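Local coordinates for protein acetyl-CoA acetyltransferase A (Ascaris suum, PDB 6BJA) that binds coenzyme A and, as a thiolase, probably transfers acetyl groups to or from coenzyme A thioesters, making or breaking carbon-carbon bonds, at residues A128-P133 and L144-Q149. Residues are numbered along the deposited sequence; the frame is centred on the assembly and turned at random.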
loop_
_atom_site.group_PDB
_atom_site.type_symbol
_atom_site.label_atom_id
_atom_site.label_comp_id
_atom_site.label_asym_id
_atom_site.label_seq_id
_atom_site.Cartn_x
_atom_site.Cartn_y
_atom_site.Cartn_z
ATOM N N ALA A 128 6.847 -2.517 -13.424
ATOM C CA ALA A 128 5.916 -1.406 -13.245
ATOM C C ALA A 128 5.180 -1.582 -11.918
ATOM O O ALA A 128 4.635 -2.657 -11.644
ATOM C CB ALA A 128 4.949 -1.366 -14.395
ATOM N N PRO A 129 5.144 -0.539 -11.079
ATOM C CA PRO A 129 4.581 -0.710 -9.741
ATOM C C PRO A 129 3.099 -0.417 -9.646
ATOM O O PRO A 129 2.451 -0.165 -10.656
ATOM C CB PRO A 129 5.365 0.308 -8.924
ATOM C CG PRO A 129 5.503 1.470 -9.896
ATOM C CD PRO A 129 5.777 0.783 -11.236
ATOM N N PHE A 130 2.598 -0.446 -8.413
ATOM C CA PHE A 130 1.274 0.041 -8.094
ATOM C C PHE A 130 1.421 1.362 -7.370
ATOM O O PHE A 130 2.450 1.605 -6.749
ATOM C CB PHE A 130 0.496 -0.951 -7.231
ATOM C CG PHE A 130 0.324 -2.294 -7.875
ATOM C CD1 PHE A 130 -0.742 -2.535 -8.714
ATOM C CD2 PHE A 130 1.229 -3.293 -7.641
ATOM C CE1 PHE A 130 -0.888 -3.766 -9.313
ATOM C CE2 PHE A 130 1.079 -4.523 -8.241
ATOM C CZ PHE A 130 0.015 -4.746 -9.069
ATOM N N TYR A 131 0.389 2.196 -7.452
ATOM C CA TYR A 131 0.411 3.526 -6.865
ATOM C C TYR A 131 -0.537 3.651 -5.681
ATOM O O TYR A 131 -1.705 3.284 -5.768
ATOM C CB TYR A 131 0.008 4.575 -7.913
ATOM C CG TYR A 131 0.783 4.557 -9.218
ATOM C CD1 TYR A 131 2.155 4.359 -9.230
ATOM C CD2 TYR A 131 0.144 4.796 -10.435
ATOM C CE1 TYR A 131 2.864 4.385 -10.403
ATOM C CE2 TYR A 131 0.840 4.821 -11.614
ATOM C CZ TYR A 131 2.211 4.614 -11.592
ATOM O OH TYR A 131 2.934 4.646 -12.759
ATOM N N VAL A 132 -0.009 4.193 -4.591
ATOM C CA VAL A 132 -0.794 4.723 -3.468
ATOM C C VAL A 132 -0.846 6.235 -3.598
ATOM O O VAL A 132 0.193 6.869 -3.722
ATOM C CB VAL A 132 -0.156 4.353 -2.124
ATOM C CG1 VAL A 132 -0.945 4.913 -0.958
ATOM C CG2 VAL A 132 -0.031 2.846 -1.984
ATOM N N PRO A 133 -2.046 6.829 -3.568
ATOM C CA PRO A 133 -2.087 8.288 -3.755
ATOM C C PRO A 133 -1.484 9.069 -2.594
ATOM O O PRO A 133 -1.427 8.583 -1.461
ATOM C CB PRO A 133 -3.592 8.578 -3.891
ATOM C CG PRO A 133 -4.249 7.475 -3.193
ATOM C CD PRO A 133 -3.401 6.259 -3.465
ATOM N N LEU A 144 -5.535 0.672 -5.084
ATOM C CA LEU A 144 -4.152 0.678 -5.538
ATOM C C LEU A 144 -4.176 0.632 -7.050
ATOM O O LEU A 144 -4.726 -0.293 -7.630
ATOM C CB LEU A 144 -3.384 -0.524 -4.991
ATOM C CG LEU A 144 -2.185 -0.324 -4.092
ATOM C CD1 LEU A 144 -2.536 0.624 -2.989
ATOM C CD2 LEU A 144 -1.792 -1.677 -3.535
ATOM N N VAL A 145 -3.596 1.639 -7.679
ATOM C CA VAL A 145 -3.667 1.809 -9.121
ATOM C C VAL A 145 -2.508 1.058 -9.759
ATOM O O VAL A 145 -1.380 1.158 -9.300
ATOM C CB VAL A 145 -3.599 3.287 -9.490
ATOM C CG1 VAL A 145 -3.549 3.478 -11.004
ATOM C CG2 VAL A 145 -4.779 4.028 -8.883
ATOM N N ASP A 146 -2.808 0.313 -10.822
ATOM C CA ASP A 146 -1.796 -0.431 -11.569
ATOM C C ASP A 146 -1.165 0.448 -12.641
ATOM O O ASP A 146 -1.848 0.909 -13.546
ATOM C CB ASP A 146 -2.447 -1.661 -12.192
ATOM C CG ASP A 146 -1.443 -2.653 -12.740
ATOM O OD1 ASP A 146 -0.338 -2.232 -13.125
ATOM O OD2 ASP A 146 -1.752 -3.869 -12.751
ATOM N N ALA A 147 0.135 0.697 -12.529
ATOM C CA ALA A 147 0.842 1.516 -13.502
ATOM C C ALA A 147 0.617 1.014 -14.927
ATOM O O ALA A 147 0.515 1.807 -15.851
ATOM C CB ALA A 147 2.341 1.546 -13.196
ATOM N N LEU A 148 0.565 -0.300 -15.100
ATOM C CA LEU A 148 0.399 -0.867 -16.440
ATOM C C LEU A 148 -0.897 -0.427 -17.076
ATOM O O LEU A 148 -0.945 -0.112 -18.262
ATOM C CB LEU A 148 0.446 -2.391 -16.391
ATOM C CG LEU A 148 1.719 -3.069 -15.935
ATOM C CD1 LEU A 148 1.421 -4.541 -15.739
ATOM C CD2 LEU A 148 2.800 -2.882 -16.966
ATOM N N GLN A 149 -1.948 -0.400 -16.264
ATOM C CA GLN A 149 -3.253 0.034 -16.708
ATOM C C GLN A 149 -3.299 1.539 -16.909
ATOM O O GLN A 149 -3.558 2.041 -17.995
ATOM C CB GLN A 149 -4.275 -0.388 -15.669
ATOM C CG GLN A 149 -5.685 -0.508 -16.134
ATOM C CD GLN A 149 -6.496 -1.319 -15.141
ATOM O OE1 GLN A 149 -6.600 -0.953 -13.965
ATOM N NE2 GLN A 149 -7.033 -2.451 -15.595
#
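Val145 O receives one N-H and one C-H from the facing strand: Tyr131 N bonds to it at 2.8 Å, and Phe130 CA lies 3.1 Å from Val145 O in a weaker, bent CA-H...O contact. Val145 N returns a bond to Tyr131 O, making Tyr131 and Val145 a hydrogen-bonded antiparallel pair, while Phe130 faces Asp146 in a non-hydrogen-bonded one. The ladder ends where Ala147 N donates to Pro129 O (3.1 Å); proline lacks an N-H but still offers its carbonyl.

On one face of this ribbon the Phe130 ring lies by the carboxylate of Asp146, their planes 57° apart, with CE1 3.5 Å from OD2. Asp146 suits the N-cap of helix 147-153: CG lies anti to its backbone N (chi1 -168°), and OD1 accepts Leu148 N at 2.9 Å from above the carboxylate plane. OD1 also forms a salt bridge with Arg134 of a second subunit, and the same arginine makes a cation-pi contact with the Phe130 ring; OD2 accepts Gly140 N of a third subunit. On this face too, Leu144 touches Phe130 CB and its CD1 presses tightly on Val132 CG2.

On the other face the Tyr131 ring lies obliquely beside Ala147, whose small CB fits 3.5 Å from CZ; the hydroxyl reaches on to a hydrogen bond with Asp151. Branched Val145 sets CG1 4.0 Å from Tyr131 CD2. At the helix end, Ala128 CB meets Leu148 CD2, and the Leu148 side chain comes within about 6 Å of bound coenzyme A.

This two-stranded hairpin, consistent with the tetramerisation loop of tetrameric thiolases, follows strand 116-124 of the large mixed sheet and leads straight into helix 147-153. Strand 130-132 also pairs antiparallel with a strand of the second subunit, carrying the small sheet across the interface.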